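Local coordinates for protein glutathione S-transferase (Bombyx mori, PDB 3AY8) that probably transfers glutathione to electrophilic substrates, working as a homodimer with the glutathione transferase fold, at residues A[3-8]-A[30-35]. Numbering follows the deposited sequence. Where two conformers were deposited one is given.
Sequences SLKLYH and QIEIVN
Gln-30, His-8 and Glu-32 bury the largest areas, together almost half of the surface, where strands 5-8 and 30-33 run parallel. Five backbone hydrogen bonds join segments 3-8 and 30-35: Gln-30 N and Glu-32 N give to Leu-4 O and Leu-6 O, Leu-6 N and His-8 N give to Gln-30 O and Glu-32 O, and Val-34 N ends the series on His-8 O. The bond from Leu-6 N to Gln-30 O, 2.8 Å long, is nearly straight at 173°. On one face, glutamine suits an exposed edge position: Gln-30 CB packs 3.8 Å from Lys-5 CD, while the polar end lies beyond. Lys-5 bends at chi2 and chi3, and its NZ meets Glu-32 OE1 in a long salt bridge of 3.7 Å, tentative because Glu-32, like Gln-30, has a second conformer. An alanine in place of Lys-5 would probably strip Gln-30 CB of this packing and Glu-32 of a nearby opposite charge. Glu-32 also uses its methylenes, CG lying 3.6 Å from Tyr-7 CD1. Val-34 CG2 reaches the edge of the Tyr-7 ring. On the other face, His-8 has CG anti to the backbone N (chi1 178°), and its flat side chain runs beside those of Ile-31 and Ile-33; Ile-31 CG2 lies 3.9 Å from His-8 CB. Helix 13-25 packs on His-8 and Ile-31, completing the beta-alpha-beta unit of the thioredoxin-like N-terminal domain. The chemistry thus divides the duties: backbone bonds set the register, aliphatic stems pack Lys-5 on Gln-30 and Glu-32 on Tyr-7, and His-8 and Ile-31 meet the helix.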
ATOM      1  N   SER A   3       9.864  19.949 -18.922  1.00 47.97           N
ATOM      2  CA  SER A   3       9.668  18.562 -19.334  1.00 46.79           C
ATOM      3  C   SER A   3       9.352  17.669 -18.127  1.00 45.24           C
ATOM      4  O   SER A   3       9.912  17.851 -17.053  1.00 45.60           O
ATOM      5  CB  SER A   3      10.915  18.057 -20.057  1.00 47.17           C
ATOM      6  OG  SER A   3      10.655  16.828 -20.709  1.00 48.47           O
ATOM      7  N   LEU A   4       8.446  16.716 -18.313  1.00 43.43           N
ATOM      8  CA  LEU A   4       8.103  15.738 -17.285  1.00 41.08           C
ATOM      9  C   LEU A   4       9.280  14.772 -17.050  1.00 39.77           C
ATOM     10  O   LEU A   4       9.823  14.211 -18.003  1.00 39.15           O
ATOM     11  CB  LEU A   4       6.844  14.992 -17.728  1.00 41.18           C
ATOM     12  CG  LEU A   4       6.137  14.019 -16.788  1.00 41.07           C
ATOM     13  CD1 LEU A   4       5.504  14.725 -15.599  1.00 40.91           C
ATOM     14  CD2 LEU A   4       5.086  13.240 -17.558  1.00 41.01           C
ATOM     15  N   LYS A   5       9.678  14.592 -15.789  1.00 37.91           N
ATOM     16  CA  LYS A   5      10.827  13.745 -15.458  1.00 36.60           C
ATOM     17  C   LYS A   5      10.549  12.638 -14.420  1.00 35.05           C
ATOM     18  O   LYS A   5       9.899  12.872 -13.396  1.00 34.78           O
ATOM     19  CB  LYS A   5      12.001  14.618 -15.000  1.00 36.97           C
ATOM     20  CG  LYS A   5      13.300  13.852 -14.777  1.00 39.81           C
ATOM     21  CD  LYS A   5      14.488  14.521 -15.462  1.00 43.91           C
ATOM     22  CE  LYS A   5      15.047  15.704 -14.677  1.00 46.33           C
ATOM     23  NZ  LYS A   5      16.426  16.079 -15.159  1.00 47.87           N
ATOM     24  N   LEU A   6      11.059  11.439 -14.692  1.00 32.98           N
ATOM     25  CA  LEU A   6      11.009  10.328 -13.733  1.00 31.35           C
ATOM     26  C   LEU A   6      12.412   9.936 -13.296  1.00 30.59           C
ATOM     27  O   LEU A   6      13.253   9.614 -14.137  1.00 30.21           O
ATOM     28  CB  LEU A   6      10.286   9.117 -14.335  1.00 30.92           C
ATOM     29  CG  LEU A   6      10.066   7.918 -13.396  1.00 30.37           C
ATOM     30  CD1 LEU A   6       9.007   8.231 -12.352  1.00 28.87           C
ATOM     31  CD2 LEU A   6       9.688   6.673 -14.162  1.00 29.41           C
ATOM     32  N   TYR A   7      12.666   9.994 -11.991  1.00 29.24           N
ATOM     33  CA  TYR A   7      13.901   9.456 -11.431  1.00 29.16           C
ATOM     34  C   TYR A   7      13.681   7.973 -11.138  1.00 28.87           C
ATOM     35  O   TYR A   7      12.819   7.612 -10.325  1.00 27.82           O
ATOM     36  CB  TYR A   7      14.327  10.231 -10.182  1.00 28.90           C
ATOM     37  CG  TYR A   7      14.680  11.676 -10.499  1.00 31.11           C
ATOM     38  CD1 TYR A   7      16.011  12.055 -10.719  1.00 32.29           C
ATOM     39  CD2 TYR A   7      13.683  12.649 -10.624  1.00 31.20           C
ATOM     40  CE1 TYR A   7      16.342  13.377 -11.031  1.00 34.17           C
ATOM     41  CE2 TYR A   7      14.001  13.971 -10.933  1.00 34.32           C
ATOM     42  CZ  TYR A   7      15.334  14.322 -11.138  1.00 34.87           C
ATOM     43  OH  TYR A   7      15.658  15.619 -11.440  1.00 37.79           O
ATOM     44  N   HIS A   8      14.475   7.131 -11.801  1.00 28.33           N
ATOM     45  CA  HIS A   8      14.127   5.724 -12.004  1.00 28.47           C
ATOM     46  C   HIS A   8      15.311   4.806 -11.746  1.00 28.66           C
ATOM     47  O   HIS A   8      16.440   5.086 -12.174  1.00 28.60           O
ATOM     48  CB  HIS A   8      13.604   5.545 -13.445  1.00 28.53           C
ATOM     49  CG  HIS A   8      13.241   4.136 -13.811  1.00 29.44           C
ATOM     50  ND1 HIS A   8      13.694   3.528 -14.968  1.00 30.47           N
ATOM     51  CD2 HIS A   8      12.449   3.225 -13.194  1.00 27.62           C
ATOM     52  CE1 HIS A   8      13.198   2.303 -15.042  1.00 28.20           C
ATOM     53  NE2 HIS A   8      12.444   2.095 -13.979  1.00 30.35           N
ATOM     54  N   GLN A  30      11.162  12.299 -19.591  1.00 34.82           N
ATOM     55  CA  GLN A  30      12.601  12.207 -19.374  0.60 34.79           C
ATOM     56  C   GLN A  30      12.844  11.195 -18.269  1.00 34.39           C
ATOM     57  O   GLN A  30      12.141  11.198 -17.249  1.00 33.91           O
ATOM     58  CB  GLN A  30      13.186  13.548 -18.938  0.60 34.91           C
ATOM     59  CG  GLN A  30      13.498  14.525 -20.056  0.60 36.95           C
ATOM     60  CD  GLN A  30      14.316  15.721 -19.567  0.60 37.96           C
ATOM     61  OE1 GLN A  30      15.251  15.577 -18.772  0.60 39.52           O
ATOM     62  NE2 GLN A  30      13.962  16.905 -20.040  0.60 39.41           N
ATOM     63  N   ILE A  31      13.833  10.336 -18.468  1.00 33.49           N
ATOM     64  CA  ILE A  31      14.143   9.309 -17.501  1.00 32.97           C
ATOM     65  C   ILE A  31      15.562   9.517 -17.024  1.00 33.22           C
ATOM     66  O   ILE A  31      16.519   9.396 -17.802  1.00 32.45           O
ATOM     67  CB  ILE A  31      13.985   7.884 -18.084  1.00 33.10           C
ATOM     68  CG1 ILE A  31      12.540   7.640 -18.542  1.00 33.00           C
ATOM     69  CG2 ILE A  31      14.431   6.821 -17.050  1.00 31.93           C
ATOM     70  CD1 ILE A  31      12.353   6.371 -19.316  1.00 32.07           C
ATOM     71  N   GLU A  32      15.686   9.876 -15.757  1.00 33.16           N
ATOM     72  CA  GLU A  32      16.984   9.993 -15.116  0.60 33.79           C
ATOM     73  C   GLU A  32      17.251   8.715 -14.329  1.00 33.84           C
ATOM     74  O   GLU A  32      16.556   8.438 -13.355  1.00 33.52           O
ATOM     75  CB  GLU A  32      16.998  11.199 -14.181  0.60 33.85           C
ATOM     76  CG  GLU A  32      18.319  11.405 -13.467  0.60 35.59           C
ATOM     77  CD  GLU A  32      19.196  12.417 -14.159  0.60 37.49           C
ATOM     78  OE1 GLU A  32      18.934  13.630 -14.006  0.60 38.58           O
ATOM     79  OE2 GLU A  32      20.144  12.000 -14.854  0.60 38.81           O
ATOM     80  N   ILE A  33      18.246   7.941 -14.764  1.00 34.31           N
ATOM     81  CA  ILE A  33      18.603   6.695 -14.108  1.00 35.52           C
ATOM     82  C   ILE A  33      19.325   7.001 -12.800  1.00 37.27           C
ATOM     83  O   ILE A  33      20.280   7.781 -12.772  1.00 37.68           O
ATOM     84  CB  ILE A  33      19.458   5.771 -15.022  1.00 35.38           C
ATOM     85  CG1 ILE A  33      18.706   5.418 -16.324  1.00 34.97           C
ATOM     86  CG2 ILE A  33      19.903   4.513 -14.270  1.00 34.82           C
ATOM     87  CD1 ILE A  33      17.355   4.654 -16.109  1.00 33.32           C
ATOM     88  N   VAL A  34      18.840   6.401 -11.719  1.00 38.76           N
ATOM     89  CA  VAL A  34      19.391   6.605 -10.384  1.00 40.34           C
ATOM     90  C   VAL A  34      19.839   5.238  -9.886  1.00 41.73           C
ATOM     91  O   VAL A  34      19.013   4.383  -9.570  1.00 41.53           O
ATOM     92  CB  VAL A  34      18.332   7.241  -9.424  1.00 40.21           C
ATOM     93  CG1 VAL A  34      18.893   7.437  -8.016  1.00 40.33           C
ATOM     94  CG2 VAL A  34      17.833   8.576  -9.974  1.00 40.29           C
ATOM     95  N   ASN A  35      21.150   5.023  -9.845  1.00 43.63           N
ATOM     96  CA  ASN A  35      21.691   3.758  -9.368  1.00 45.70           C
ATOM     97  C   ASN A  35      21.742   3.741  -7.841  1.00 47.01           C
ATOM     98  O   ASN A  35      22.684   4.253  -7.232  1.00 47.15           O
ATOM     99  CB  ASN A  35      23.075   3.492  -9.972  1.00 45.65           C
ATOM    100  CG  ASN A  35      23.619   2.122  -9.613  1.00 47.01           C
ATOM    101  OD1 ASN A  35      23.091   1.431  -8.738  1.00 48.23           O
ATOM    102  ND2 ASN A  35      24.686   1.719 -10.292  1.00 47.68           N
TER